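Local coordinates for protein amidase, hydantoinase/carbamoylase family (Paraburkholderia phymatum, PDB 6C0D) that probably hydrolyses N-carbamoyl-L-amino acids as a zinc-binding homodimeric amidase of the peptidase M20 family, at residues L224-Q229 / A246-F251; I240-G245 / Q319-A324; Q344-A349 / A410-R415. All blocks are in the same frame, centred on the assembly; numbering follows the deposited sequence.

Contact 1 (L224-Q229 / A246-F251)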
ATOM      1  N   LEU A 224      -0.383   9.350  -9.383  1.00 19.00           N
ATOM      2  CA  LEU A 224      -1.275  10.400  -8.925  0.55 19.63           C
ATOM      3  C   LEU A 224      -1.123  10.503  -7.418  1.00 20.42           C
ATOM      4  O   LEU A 224      -1.410   9.537  -6.695  1.00 21.09           O
ATOM      5  CB  LEU A 224      -2.710  10.091  -9.327  0.55 21.91           C
ATOM      6  CG  LEU A 224      -3.733  11.161  -8.998  0.55 25.12           C
ATOM      7  CD1 LEU A 224      -3.416  12.477  -9.708  0.55 34.22           C
ATOM      8  CD2 LEU A 224      -5.041  10.623  -9.446  0.55 24.69           C
ATOM      9  N   ARG A 225      -0.639  11.654  -6.955  1.00 21.78           N
ATOM     10  CA  ARG A 225      -0.383  11.913  -5.543  0.53 22.33           C
ATOM     11  C   ARG A 225      -1.490  12.776  -4.963  1.00 25.04           C
ATOM     12  O   ARG A 225      -1.997  13.677  -5.636  1.00 21.25           O
ATOM     13  CB  ARG A 225       0.951  12.637  -5.342  0.53 24.37           C
ATOM     14  CG  ARG A 225       2.191  11.839  -5.691  0.53 33.47           C
ATOM     15  CD  ARG A 225       3.447  12.677  -5.420  0.53 40.75           C
ATOM     16  NE  ARG A 225       4.673  11.967  -5.779  0.53 49.27           N
ATOM     17  CZ  ARG A 225       5.829  12.561  -6.061  0.53 48.47           C
ATOM     18  NH1 ARG A 225       5.916  13.883  -6.042  0.53 46.32           N
ATOM     19  NH2 ARG A 225       6.892  11.833  -6.382  0.53 51.12           N
ATOM     20  N   PHE A 226      -1.829  12.518  -3.701  1.00 19.36           N
ATOM     21  CA  PHE A 226      -2.833  13.272  -2.966  1.00 18.24           C
ATOM     22  C   PHE A 226      -2.181  13.799  -1.704  1.00 22.04           C
ATOM     23  O   PHE A 226      -1.542  13.036  -0.973  1.00 21.03           O
ATOM     24  CB  PHE A 226      -4.045  12.391  -2.645  1.00 17.30           C
ATOM     25  CG  PHE A 226      -4.754  11.949  -3.878  1.00 20.95           C
ATOM     26  CD1 PHE A 226      -4.311  10.834  -4.583  1.00 20.79           C
ATOM     27  CD2 PHE A 226      -5.805  12.695  -4.385  1.00 21.81           C
ATOM     28  CE1 PHE A 226      -4.936  10.433  -5.764  1.00 19.05           C
ATOM     29  CE2 PHE A 226      -6.441  12.306  -5.571  1.00 21.00           C
ATOM     30  CZ  PHE A 226      -5.999  11.172  -6.260  1.00 18.53           C
ATOM     31  N   ILE A 227      -2.291  15.107  -1.482  1.00 19.00           N
ATOM     32  CA  ILE A 227      -1.622  15.753  -0.364  1.00 18.77           C
ATOM     33  C   ILE A 227      -2.698  16.333   0.526  1.00 22.90           C
ATOM     34  O   ILE A 227      -3.355  17.318   0.159  1.00 22.67           O
ATOM     35  CB  ILE A 227      -0.636  16.838  -0.813  1.00 20.50           C
ATOM     36  CG1 ILE A 227       0.469  16.248  -1.711  1.00 24.39           C
ATOM     37  CG2 ILE A 227      -0.011  17.483   0.408  1.00 23.85           C
ATOM     38  CD1 ILE A 227       0.101  16.175  -3.181  1.00 29.51           C
ATOM     39  N   GLY A 228      -2.881  15.723   1.691  1.00 19.06           N
ATOM     40  CA  GLY A 228      -3.825  16.201   2.669  1.00 18.83           C
ATOM     41  C   GLY A 228      -3.118  16.531   3.971  1.00 26.38           C
ATOM     42  O   GLY A 228      -2.088  17.210   3.959  1.00 23.84           O
ATOM     43  N   GLN A 229      -3.654  16.054   5.094  1.00 21.20           N
ATOM     44  CA  GLN A 229      -3.100  16.379   6.399  1.00 23.41           C
ATOM     45  C   GLN A 229      -3.209  15.164   7.311  1.00 21.54           C
ATOM     46  O   GLN A 229      -4.281  14.570   7.419  1.00 22.55           O
ATOM     47  CB  GLN A 229      -3.846  17.568   6.996  1.00 30.64           C
ATOM     48  CG  GLN A 229      -3.408  17.997   8.358  1.00 39.10           C
ATOM     49  CD  GLN A 229      -4.216  19.183   8.819  1.00 47.41           C
ATOM     50  OE1 GLN A 229      -3.962  20.309   8.402  1.00 51.59           O
ATOM     51  NE2 GLN A 229      -5.226  18.931   9.646  1.00 56.07           N
ATOM     52  N   ALA A 246      -8.867   8.908   1.460  1.00 15.79           N
ATOM     53  CA  ALA A 246     -10.260   9.041   1.047  1.00 17.03           C
ATOM     54  C   ALA A 246     -10.367   9.807  -0.265  1.00 17.95           C
ATOM     55  O   ALA A 246     -11.196   9.468  -1.122  1.00 17.20           O
ATOM     56  CB  ALA A 246     -11.073   9.747   2.131  1.00 16.54           C
ATOM     57  N   ALA A 247      -9.551  10.857  -0.427  1.00 15.72           N
ATOM     58  CA  ALA A 247      -9.497  11.553  -1.709  1.00 15.28           C
ATOM     59  C   ALA A 247      -9.091  10.600  -2.828  1.00 17.06           C
ATOM     60  O   ALA A 247      -9.714  10.568  -3.894  1.00 15.05           O
ATOM     61  CB  ALA A 247      -8.515  12.724  -1.618  1.00 19.36           C
ATOM     62  N   LEU A 248      -8.053   9.800  -2.591  1.00 15.83           N
ATOM     63  CA  LEU A 248      -7.575   8.884  -3.625  1.00 14.90           C
ATOM     64  C   LEU A 248      -8.686   7.947  -4.081  1.00 16.14           C
ATOM     65  O   LEU A 248      -8.872   7.715  -5.286  1.00 17.01           O
ATOM     66  CB  LEU A 248      -6.386   8.084  -3.083  1.00 18.52           C
ATOM     67  CG  LEU A 248      -5.712   7.063  -4.016  1.00 18.13           C
ATOM     68  CD1 LEU A 248      -4.271   6.832  -3.572  1.00 16.45           C
ATOM     69  CD2 LEU A 248      -6.455   5.711  -4.025  1.00 16.33           C
ATOM     70  N   VAL A 249      -9.416   7.361  -3.124  1.00 14.60           N
ATOM     71  CA  VAL A 249     -10.458   6.387  -3.447  0.51 18.20           C
ATOM     72  C   VAL A 249     -11.586   7.053  -4.220  1.00 19.12           C
ATOM     73  O   VAL A 249     -12.139   6.498  -5.180  1.00 17.12           O
ATOM     74  CB  VAL A 249     -10.957   5.735  -2.137  0.51 18.10           C
ATOM     75  CG1 VAL A 249     -12.336   5.130  -2.299  0.51 18.39           C
ATOM     76  CG2 VAL A 249      -9.951   4.706  -1.643  0.51 20.24           C
ATOM     77  N   ALA A 250     -11.966   8.265  -3.798  1.00 15.89           N
ATOM     78  CA  ALA A 250     -13.002   8.999  -4.523  1.00 16.38           C
ATOM     79  C   ALA A 250     -12.539   9.310  -5.944  1.00 19.00           C
ATOM     80  O   ALA A 250     -13.322   9.255  -6.900  1.00 18.58           O
ATOM     81  CB  ALA A 250     -13.328  10.305  -3.790  1.00 17.83           C
ATOM     82  N   PHE A 251     -11.267   9.646  -6.096  1.00 15.50           N
ATOM     83  CA  PHE A 251     -10.755  10.008  -7.410  1.00 16.46           C
ATOM     84  C   PHE A 251     -10.807   8.819  -8.360  1.00 21.16           C
ATOM     85  O   PHE A 251     -11.083   8.992  -9.550  1.00 15.93           O
ATOM     86  CB  PHE A 251      -9.332  10.549  -7.279  1.00 15.16           C
ATOM     87  CG  PHE A 251      -8.865  11.332  -8.503  1.00 18.45           C
ATOM     88  CD1 PHE A 251      -8.946  12.718  -8.528  1.00 19.79           C
ATOM     89  CD2 PHE A 251      -8.411  10.671  -9.629  1.00 18.81           C
ATOM     90  CE1 PHE A 251      -8.533  13.446  -9.661  1.00 21.19           C
ATOM     91  CE2 PHE A 251      -8.010  11.399 -10.772  1.00 20.38           C
ATOM     92  CZ  PHE A 251      -8.069  12.771 -10.774  1.00 20.44           C
TER
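Phe226 of strand 224-227 packs against Leu248 and Phe251 of helix 246-251. This is helix-on-sheet packing in the smaller domain of the M20 fold, the lid or dimerisation domain, well away from the zinc site. The segment axes run at 139° to each other and approach to 8.6 Å.

The aromatic contacts come first. The Phe226 ring turns its edge to the face of Phe251 in an offset edge-to-face pair. The centroids are 5.5 Å apart and the planes make 64°. Phe226 CZ leads the edge and also lies 3.5 Å from Phe251 CB.

The remaining side-chain contacts are mostly methyl groups against rings. Ala247 CB meets Phe226 CD2 at 3.9 Å, and the same methyl also touches Val322. Leu224 has CG anti to the backbone N (chi1 -176°). In the modelled one of its two conformers, CD2 sits over a face of the Phe251 ring, but so close that the detail is doubtful. Leu248 CB lies beside CD1 and CE1 of Phe226. No hydrogen bond joins the two segments.

Helix 299-317 continues the packing through Val313 and Leu312 on Phe251. On the far side of helix 246-251, Val249 meets Val249 of the second subunit.

A CH-pi contact holds one face of Phe226, where the ring rests on the helix backbone itself. Leu248 CA stands over the ring centre, 3.8 Å from the centroid and 12° off the ring normal.

Contact 2 (I240-G245 / Q319-A324). With EDO (1,2-ethanediol), chain H.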
ATOM      1  N   ILE A 240     -13.547  17.983   9.835  1.00 23.64           N
ATOM      2  CA  ILE A 240     -12.369  18.813   9.606  1.00 25.65           C
ATOM      3  C   ILE A 240     -11.214  18.016   9.002  1.00 26.38           C
ATOM      4  O   ILE A 240     -10.088  18.524   8.930  1.00 24.26           O
ATOM      5  CB  ILE A 240     -11.935  19.548  10.886  1.00 25.95           C
ATOM      6  CG1 ILE A 240     -11.430  18.572  11.947  1.00 25.10           C
ATOM      7  CG2 ILE A 240     -13.100  20.395  11.432  1.00 29.34           C
ATOM      8  CD1 ILE A 240     -10.969  19.236  13.238  1.00 32.86           C
ATOM      9  N   ARG A 241     -11.474  16.810   8.504  1.00 22.17           N
ATOM     10  CA  ARG A 241     -10.396  15.973   7.990  1.00 19.90           C
ATOM     11  C   ARG A 241      -9.989  16.349   6.575  1.00 23.13           C
ATOM     12  O   ARG A 241     -10.778  16.871   5.790  1.00 23.61           O
ATOM     13  CB  ARG A 241     -10.805  14.499   8.004  1.00 19.21           C
ATOM     14  CG  ARG A 241     -10.822  13.967   9.417  1.00 17.73           C
ATOM     15  CD  ARG A 241     -11.193  12.499   9.446  1.00 18.03           C
ATOM     16  NE  ARG A 241     -11.214  12.089  10.851  1.00 19.81           N
ATOM     17  CZ  ARG A 241     -11.112  10.838  11.250  1.00 18.12           C
ATOM     18  NH1 ARG A 241     -11.002   9.868  10.338  1.00 16.98           N
ATOM     19  NH2 ARG A 241     -11.149  10.567  12.564  1.00 18.63           N
ATOM     20  N   ARG A 242      -8.736  16.037   6.259  1.00 19.26           N
ATOM     21  CA  ARG A 242      -8.178  16.149   4.917  1.00 19.55           C
ATOM     22  C   ARG A 242      -7.482  14.815   4.639  1.00 19.73           C
ATOM     23  O   ARG A 242      -6.260  14.735   4.548  1.00 19.09           O
ATOM     24  CB  ARG A 242      -7.218  17.328   4.810  1.00 20.92           C
ATOM     25  CG  ARG A 242      -7.877  18.678   5.135  1.00 24.08           C
ATOM     26  CD  ARG A 242      -6.939  19.554   5.927  1.00 33.22           C
ATOM     27  NE  ARG A 242      -7.428  20.926   6.031  1.00 34.40           N
ATOM     28  CZ  ARG A 242      -7.185  21.858   5.118  1.00 39.25           C
ATOM     29  NH1 ARG A 242      -6.469  21.543   4.052  1.00 30.44           N
ATOM     30  NH2 ARG A 242      -7.651  23.098   5.275  1.00 30.72           N
ATOM     31  N   ASP A 243      -8.288  13.761   4.553  1.00 18.98           N
ATOM     32  CA  ASP A 243      -7.804  12.389   4.452  1.00 19.47           C
ATOM     33  C   ASP A 243      -7.346  12.122   3.018  1.00 16.87           C
ATOM     34  O   ASP A 243      -8.162  12.044   2.097  1.00 16.05           O
ATOM     35  CB  ASP A 243      -8.924  11.448   4.896  1.00 17.68           C
ATOM     36  CG  ASP A 243      -8.509   9.993   4.944  1.00 20.32           C
ATOM     37  OD1 ASP A 243      -7.735   9.533   4.061  1.00 18.35           O
ATOM     38  OD2 ASP A 243      -9.053   9.293   5.838  1.00 20.62           O
ATOM     39  N   ALA A 244      -6.036  11.967   2.826  1.00 17.27           N
ATOM     40  CA  ALA A 244      -5.516  11.788   1.473  1.00 20.00           C
ATOM     41  C   ALA A 244      -5.955  10.461   0.867  1.00 17.58           C
ATOM     42  O   ALA A 244      -6.081  10.351  -0.362  1.00 17.46           O
ATOM     43  CB  ALA A 244      -3.990  11.867   1.483  1.00 20.41           C
ATOM     44  N   GLY A 245      -6.130   9.431   1.693  1.00 16.26           N
ATOM     45  CA  GLY A 245      -6.576   8.146   1.159  1.00 15.53           C
ATOM     46  C   GLY A 245      -8.031   8.166   0.734  1.00 16.28           C
ATOM     47  O   GLY A 245      -8.413   7.511  -0.238  1.00 16.53           O
ATOM     48  N   GLN A 319     -11.905  22.196  -6.246  1.00 23.03           N
ATOM     49  CA  GLN A 319     -13.031  21.906  -5.371  1.00 22.08           C
ATOM     50  C   GLN A 319     -12.627  21.393  -3.994  1.00 25.26           C
ATOM     51  O   GLN A 319     -13.255  21.754  -2.994  1.00 26.99           O
ATOM     52  CB  GLN A 319     -13.944  20.885  -6.051  1.00 28.06           C
ATOM     53  CG  GLN A 319     -15.113  20.454  -5.176  1.00 36.48           C
ATOM     54  CD  GLN A 319     -16.105  19.593  -5.935  1.00 46.84           C
ATOM     55  OE1 GLN A 319     -16.185  19.661  -7.160  1.00 50.56           O
ATOM     56  NE2 GLN A 319     -16.860  18.780  -5.209  1.00 47.60           N
ATOM     57  N   HIS A 320     -11.616  20.530  -3.921  1.00 21.06           N
ATOM     58  CA  HIS A 320     -11.386  19.735  -2.720  1.00 20.16           C
ATOM     59  C   HIS A 320     -10.205  20.251  -1.905  1.00 20.89           C
ATOM     60  O   HIS A 320      -9.286  20.887  -2.428  1.00 22.49           O
ATOM     61  CB  HIS A 320     -11.149  18.270  -3.097  1.00 20.78           C
ATOM     62  CG  HIS A 320     -12.362  17.597  -3.656  1.00 27.21           C
ATOM     63  ND1 HIS A 320     -13.390  17.151  -2.854  1.00 30.82           N
ATOM     64  CD2 HIS A 320     -12.735  17.334  -4.931  1.00 27.24           C
ATOM     65  CE1 HIS A 320     -14.334  16.619  -3.609  1.00 32.47           C
ATOM     66  NE2 HIS A 320     -13.964  16.720  -4.872  1.00 28.18           N
ATOM     67  N   LEU A 321     -10.232  19.939  -0.604  1.00 20.82           N
ATOM     68  CA  LEU A 321      -9.164  20.385   0.288  1.00 21.79           C
ATOM     69  C   LEU A 321      -7.893  19.573   0.102  1.00 22.06           C
ATOM     70  O   LEU A 321      -6.794  20.111   0.272  1.00 27.81           O
ATOM     71  CB  LEU A 321      -9.618  20.299   1.746  1.00 26.54           C
ATOM     72  CG  LEU A 321     -10.684  21.299   2.195  1.00 30.18           C
ATOM     73  CD1 LEU A 321     -11.014  21.085   3.671  1.00 30.30           C
ATOM     74  CD2 LEU A 321     -10.171  22.704   1.946  1.00 29.09           C
ATOM     75  N   VAL A 322      -8.012  18.295  -0.254  1.00 17.64           N
ATOM     76  CA  VAL A 322      -6.838  17.480  -0.556  1.00 19.21           C
ATOM     77  C   VAL A 322      -6.392  17.793  -1.981  1.00 22.39           C
ATOM     78  O   VAL A 322      -7.173  17.657  -2.928  1.00 20.47           O
ATOM     79  CB  VAL A 322      -7.148  15.979  -0.393  1.00 16.86           C
ATOM     80  CG1 VAL A 322      -5.951  15.140  -0.796  1.00 17.01           C
ATOM     81  CG2 VAL A 322      -7.550  15.651   1.068  1.00 16.59           C
ATOM     82  N   ARG A 323      -5.133  18.198  -2.145  1.00 18.76           N
ATOM     83  CA  ARG A 323      -4.619  18.533  -3.468  0.54 19.09           C
ATOM     84  C   ARG A 323      -4.205  17.274  -4.220  1.00 22.75           C
ATOM     85  O   ARG A 323      -3.630  16.357  -3.642  1.00 23.42           O
ATOM     86  CB  ARG A 323      -3.421  19.475  -3.358  0.54 20.06           C
ATOM     87  CG  ARG A 323      -2.804  19.838  -4.715  0.54 21.84           C
ATOM     88  CD  ARG A 323      -1.755  20.935  -4.557  0.54 29.00           C
ATOM     89  NE  ARG A 323      -0.740  20.593  -3.562  0.54 28.31           N
ATOM     90  CZ  ARG A 323       0.402  19.971  -3.845  0.54 32.99           C
ATOM     91  NH1 ARG A 323       0.677  19.620  -5.091  0.54 36.37           N
ATOM     92  NH2 ARG A 323       1.270  19.699  -2.883  0.54 34.47           N
ATOM     93  N   ALA A 324      -4.487  17.247  -5.530  1.00 20.73           N
ATOM     94  CA  ALA A 324      -4.085  16.160  -6.416  1.00 22.38           C
ATOM     95  C   ALA A 324      -2.944  16.604  -7.324  1.00 23.63           C
ATOM     96  O   ALA A 324      -2.891  17.754  -7.773  1.00 21.67           O
ATOM     97  CB  ALA A 324      -5.258  15.678  -7.280  1.00 22.27           C
TER
HETATM   98  C1  EDO H 507     -12.890  17.561   0.268  1.00 43.20           C
HETATM   99  O1  EDO H 507     -13.377  18.870   0.567  1.00 43.52           O
HETATM  100  C2  EDO H 507     -11.511  17.396   0.880  1.00 40.96           C
HETATM  101  O2  EDO H 507     -10.654  16.678  -0.018  1.00 27.67           O
HETATM  102  O   HOH W   1      -5.282  19.399   2.658  1.00 26.61           O
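Arg242 and Leu321 lie against each other at the partly exposed end of this contact, and their side chains cross obliquely. The guanidinium turns one face to the leucine. Leu321 CD1 sits over the centre of that face, 4.2 Å from Arg242 CZ. The arginine chain is bent at chi2 (141°), which turns its CD away from a fully extended path. A water lies at the guanidinium edge, in its plane. It accepts from Arg242 NH1 at 2.8 Å and donates to Leu321 O at 2.9 Å. The polar link between the two segments thus passes through solvent, and no direct hydrogen bond joins them.

Val322 faces the backbone of the other segment. Its CG2 meets Arg242 C at 3.7 Å, and its CG1 approaches Ala244 CA at 4.1 Å. The loop leading into helix 244-262, with its first residue Ala244, meets the turn before strand 323-328 here, at the outer end of the smaller alpha/beta domain of the M20 fold. Asp243 is the N-cap of that helix. Its OD1 accepts from Ala246 N and, more weakly, from Gly245 N. Phe226 of strand 210-227 also packs on Val322.

A 1,2-ethanediol, probably from the crystallisation liquor, lies beside the 319-324 turn. Val322 N donates to its O2 at 3.1 Å with an angle of 164°. The diol C1 lies at the edge of the His320 ring, near ND1.

Contact 3 (Q344-A349 / A410-R415). With SO4 (sulfate ion), chain D.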
ATOM      1  N   GLN A 344      -3.935  -9.355 -43.944  1.00 15.25           N
ATOM      2  CA  GLN A 344      -4.904 -10.034 -44.785  1.00 15.76           C
ATOM      3  C   GLN A 344      -4.365 -11.381 -45.272  1.00 15.39           C
ATOM      4  O   GLN A 344      -5.125 -12.350 -45.365  1.00 15.01           O
ATOM      5  CB  GLN A 344      -5.322  -9.121 -45.935  1.00 16.48           C
ATOM      6  CG  GLN A 344      -6.428  -9.671 -46.803  1.00 19.40           C
ATOM      7  CD  GLN A 344      -7.801  -9.559 -46.143  1.00 26.70           C
ATOM      8  OE1 GLN A 344      -7.919  -9.359 -44.929  1.00 26.03           O
ATOM      9  NE2 GLN A 344      -8.842  -9.689 -46.948  1.00 28.91           N
ATOM     10  N   HIS A 345      -3.055 -11.486 -45.552  1.00 14.03           N
ATOM     11  CA  HIS A 345      -2.483 -12.815 -45.799  1.00 13.26           C
ATOM     12  C   HIS A 345      -2.660 -13.736 -44.598  1.00 16.57           C
ATOM     13  O   HIS A 345      -2.977 -14.923 -44.761  1.00 13.89           O
ATOM     14  CB  HIS A 345      -0.993 -12.720 -46.149  1.00 12.48           C
ATOM     15  CG  HIS A 345      -0.740 -12.170 -47.519  1.00 14.58           C
ATOM     16  ND1 HIS A 345      -1.025 -12.875 -48.673  1.00 15.64           N
ATOM     17  CD2 HIS A 345      -0.197 -10.994 -47.914  1.00 14.96           C
ATOM     18  CE1 HIS A 345      -0.676 -12.146 -49.723  1.00 17.12           C
ATOM     19  NE2 HIS A 345      -0.175 -11.000 -49.290  1.00 13.72           N
ATOM     20  N   LEU A 346      -2.444 -13.220 -43.382  1.00 11.74           N
ATOM     21  CA  LEU A 346      -2.660 -14.065 -42.203  1.00 12.92           C
ATOM     22  C   LEU A 346      -4.125 -14.481 -42.105  1.00 14.94           C
ATOM     23  O   LEU A 346      -4.424 -15.640 -41.802  1.00 15.28           O
ATOM     24  CB  LEU A 346      -2.237 -13.339 -40.923  1.00 12.63           C
ATOM     25  CG  LEU A 346      -0.742 -13.037 -40.739  1.00 13.94           C
ATOM     26  CD1 LEU A 346      -0.538 -12.213 -39.480  1.00 14.91           C
ATOM     27  CD2 LEU A 346       0.050 -14.325 -40.604  1.00 15.95           C
ATOM     28  N   ALA A 347      -5.051 -13.541 -42.343  1.00 13.52           N
ATOM     29  CA  ALA A 347      -6.472 -13.860 -42.229  1.00 14.09           C
ATOM     30  C   ALA A 347      -6.894 -14.893 -43.268  1.00 15.63           C
ATOM     31  O   ALA A 347      -7.708 -15.782 -42.974  1.00 16.93           O
ATOM     32  CB  ALA A 347      -7.319 -12.585 -42.361  1.00 16.82           C
ATOM     33  N   GLN A 348      -6.377 -14.777 -44.503  1.00 15.13           N
ATOM     34  CA  GLN A 348      -6.700 -15.763 -45.535  1.00 14.27           C
ATOM     35  C   GLN A 348      -6.201 -17.148 -45.141  1.00 13.24           C
ATOM     36  O   GLN A 348      -6.920 -18.145 -45.307  1.00 14.48           O
ATOM     37  CB  GLN A 348      -6.119 -15.320 -46.896  1.00 12.39           C
ATOM     38  CG  GLN A 348      -6.908 -14.107 -47.447  1.00 16.22           C
ATOM     39  CD  GLN A 348      -6.133 -13.268 -48.472  1.00 21.33           C
ATOM     40  OE1 GLN A 348      -4.933 -13.426 -48.659  1.00 19.79           O
ATOM     41  NE2 GLN A 348      -6.833 -12.333 -49.098  1.00 29.24           N
ATOM     42  N   ALA A 349      -4.993 -17.233 -44.586  1.00 13.67           N
ATOM     43  CA  ALA A 349      -4.481 -18.534 -44.151  1.00 13.61           C
ATOM     44  C   ALA A 349      -5.276 -19.070 -42.969  1.00 16.78           C
ATOM     45  O   ALA A 349      -5.529 -20.285 -42.877  1.00 14.49           O
ATOM     46  CB  ALA A 349      -3.001 -18.422 -43.777  1.00 14.29           C
ATOM     47  N   ALA A 410       2.886 -20.886 -41.574  1.00 15.79           N
ATOM     48  CA  ALA A 410       3.633 -21.354 -42.745  1.00 16.98           C
ATOM     49  C   ALA A 410       2.879 -21.078 -44.043  1.00 17.06           C
ATOM     50  O   ALA A 410       3.492 -20.714 -45.062  1.00 15.43           O
ATOM     51  CB  ALA A 410       3.924 -22.853 -42.619  1.00 13.94           C
ATOM     52  N   ARG A 411       1.563 -21.318 -44.042  1.00 15.31           N
ATOM     53  CA  ARG A 411       0.765 -21.024 -45.229  0.68 16.95           C
ATOM     54  C   ARG A 411       0.791 -19.533 -45.547  1.00 16.64           C
ATOM     55  O   ARG A 411       1.028 -19.141 -46.697  1.00 14.32           O
ATOM     56  CB  ARG A 411      -0.673 -21.513 -45.047  0.68 14.54           C
ATOM     57  CG  ARG A 411      -1.567 -21.261 -46.262  0.68 16.86           C
ATOM     58  CD  ARG A 411      -3.007 -21.736 -46.022  0.68 10.68           C
ATOM     59  NE  ARG A 411      -3.916 -21.339 -47.101  0.68 15.70           N
ATOM     60  CZ  ARG A 411      -4.315 -22.161 -48.066  0.68 16.32           C
ATOM     61  NH1 ARG A 411      -3.904 -23.420 -48.063  0.68 22.88           N
ATOM     62  NH2 ARG A 411      -5.145 -21.740 -49.009  0.68 20.87           N
ATOM     63  N   ALA A 412       0.570 -18.689 -44.544  1.00 14.02           N
ATOM     64  CA  ALA A 412       0.652 -17.248 -44.760  1.00 15.46           C
ATOM     65  C   ALA A 412       2.043 -16.833 -45.231  1.00 14.34           C
ATOM     66  O   ALA A 412       2.175 -15.961 -46.096  1.00 14.89           O
ATOM     67  CB  ALA A 412       0.304 -16.513 -43.465  1.00 12.90           C
ATOM     68  N   ALA A 413       3.087 -17.407 -44.635  1.00 13.57           N
ATOM     69  CA  ALA A 413       4.449 -17.049 -45.034  1.00 15.45           C
ATOM     70  C   ALA A 413       4.683 -17.380 -46.495  1.00 16.45           C
ATOM     71  O   ALA A 413       5.331 -16.610 -47.214  1.00 15.60           O
ATOM     72  CB  ALA A 413       5.480 -17.782 -44.179  1.00 14.87           C
ATOM     73  N   ALA A 414       4.181 -18.530 -46.945  1.00 15.48           N
ATOM     74  CA  ALA A 414       4.309 -18.888 -48.359  1.00 19.28           C
ATOM     75  C   ALA A 414       3.659 -17.836 -49.250  1.00 17.81           C
ATOM     76  O   ALA A 414       4.209 -17.473 -50.300  1.00 15.69           O
ATOM     77  CB  ALA A 414       3.674 -20.260 -48.620  1.00 15.57           C
ATOM     78  N   ARG A 415       2.467 -17.363 -48.857  1.00 14.70           N
ATOM     79  CA  ARG A 415       1.746 -16.387 -49.670  0.50 14.90           C
ATOM     80  C   ARG A 415       2.410 -15.023 -49.600  1.00 14.36           C
ATOM     81  O   ARG A 415       2.484 -14.310 -50.607  1.00 16.73           O
ATOM     82  CB  ARG A 415       0.292 -16.280 -49.204  0.50 15.27           C
ATOM     83  CG  ARG A 415      -0.527 -17.550 -49.382  0.50 19.48           C
ATOM     84  CD  ARG A 415      -0.707 -17.889 -50.852  0.50 25.28           C
ATOM     85  NE  ARG A 415      -1.217 -16.761 -51.627  0.50 33.22           N
ATOM     86  CZ  ARG A 415      -2.470 -16.316 -51.589  0.50 35.38           C
ATOM     87  NH1 ARG A 415      -3.364 -16.889 -50.789  0.50 38.25           N
ATOM     88  NH2 ARG A 415      -2.831 -15.284 -52.341  0.50 36.63           N
TER
HETATM   89  S   SO4 D 503      -6.934 -18.729 -49.933  0.78 96.13           S
HETATM   90  O1  SO4 D 503      -8.193 -18.085 -49.567  0.78101.15           O
HETATM   91  O2  SO4 D 503      -6.803 -20.002 -49.226  0.78 95.76           O
HETATM   92  O3  SO4 D 503      -6.916 -18.960 -51.376  0.78 97.93           O
HETATM   93  O4  SO4 D 503      -5.822 -17.854 -49.569  0.78 99.90           O
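Helices 344-349 and 410-415 come within 8.4 Å between their axes at an angle of 133°, nearest at Leu346 and Ala412, whose CA atoms are 5.3 Å apart. Alanine methyls and the end of Leu346 meet at this centre. Ala412 CB meets Ala349 CB at 3.8 Å. Leu346 starts away from the other helix, but its CD2 turns back to Ala412 CB at 3.6 Å.

Arg411 and Arg415 each have two conformers, and what follows holds for the modelled ones. Arg411 lies over Ala349 with its aliphatic part. CG is anti to the backbone N (chi1 -179°), and the chain stays extended to NE. Arg411 CD rests 4.0 Å from Ala349 CA, and Ala349 CA also lies near the edge of the guanidinium. Phe13 makes a cation-pi contact with Arg411.

His345 and Arg415 cross at about a right angle, with ring and guanidinium planes 89° apart. His345 ND1 touches Arg415 CB at 3.7 Å, and the Arg415 carbonyl carbon lies over one face of the ring. A sulfate, probably from the crystallisation liquor, sits near both arginines. Its O4 lies in the plane of the Arg415 guanidinium, at its edge, 2.9 Å from Arg415 NH1. The modelled approach of Arg411 to the same ion is very short, so its details are doubtful.

The helices belong to the larger domain of the M20 fold, which carries the zinc. Helix 102-117 packs on the other side of helix 410-415, through Ile111 on Ala410 and Ala413. The helices are joined mainly by van der Waals packing, without a hydrogen bond between the segments. The two arginines at the margin probably create a positive patch that would favour a bound anion, though the sulfate seen there is probably a crystallisation additive.

From the N terminus, strand 210-227 supplies the first segment of contact 1. The chain then leaves the strand, and helix 244-262 closes a short loop at contact 1. Contact 2 opens before that loop is closed, at 240-245, and closes much later at 319-324. The two therefore cross along the chain. They also touch in space, where Ala247 CB meets Val322 CG1 at 3.6 Å. Together they tie the start of helix 244-262 to strand 210-227 and to the turn that leads into strand 323-328, in the smaller domain. Contact 3 follows in series. It joins helices 340-353 and 399-419 in the larger domain, its centre about 51 Å from that of contact 1.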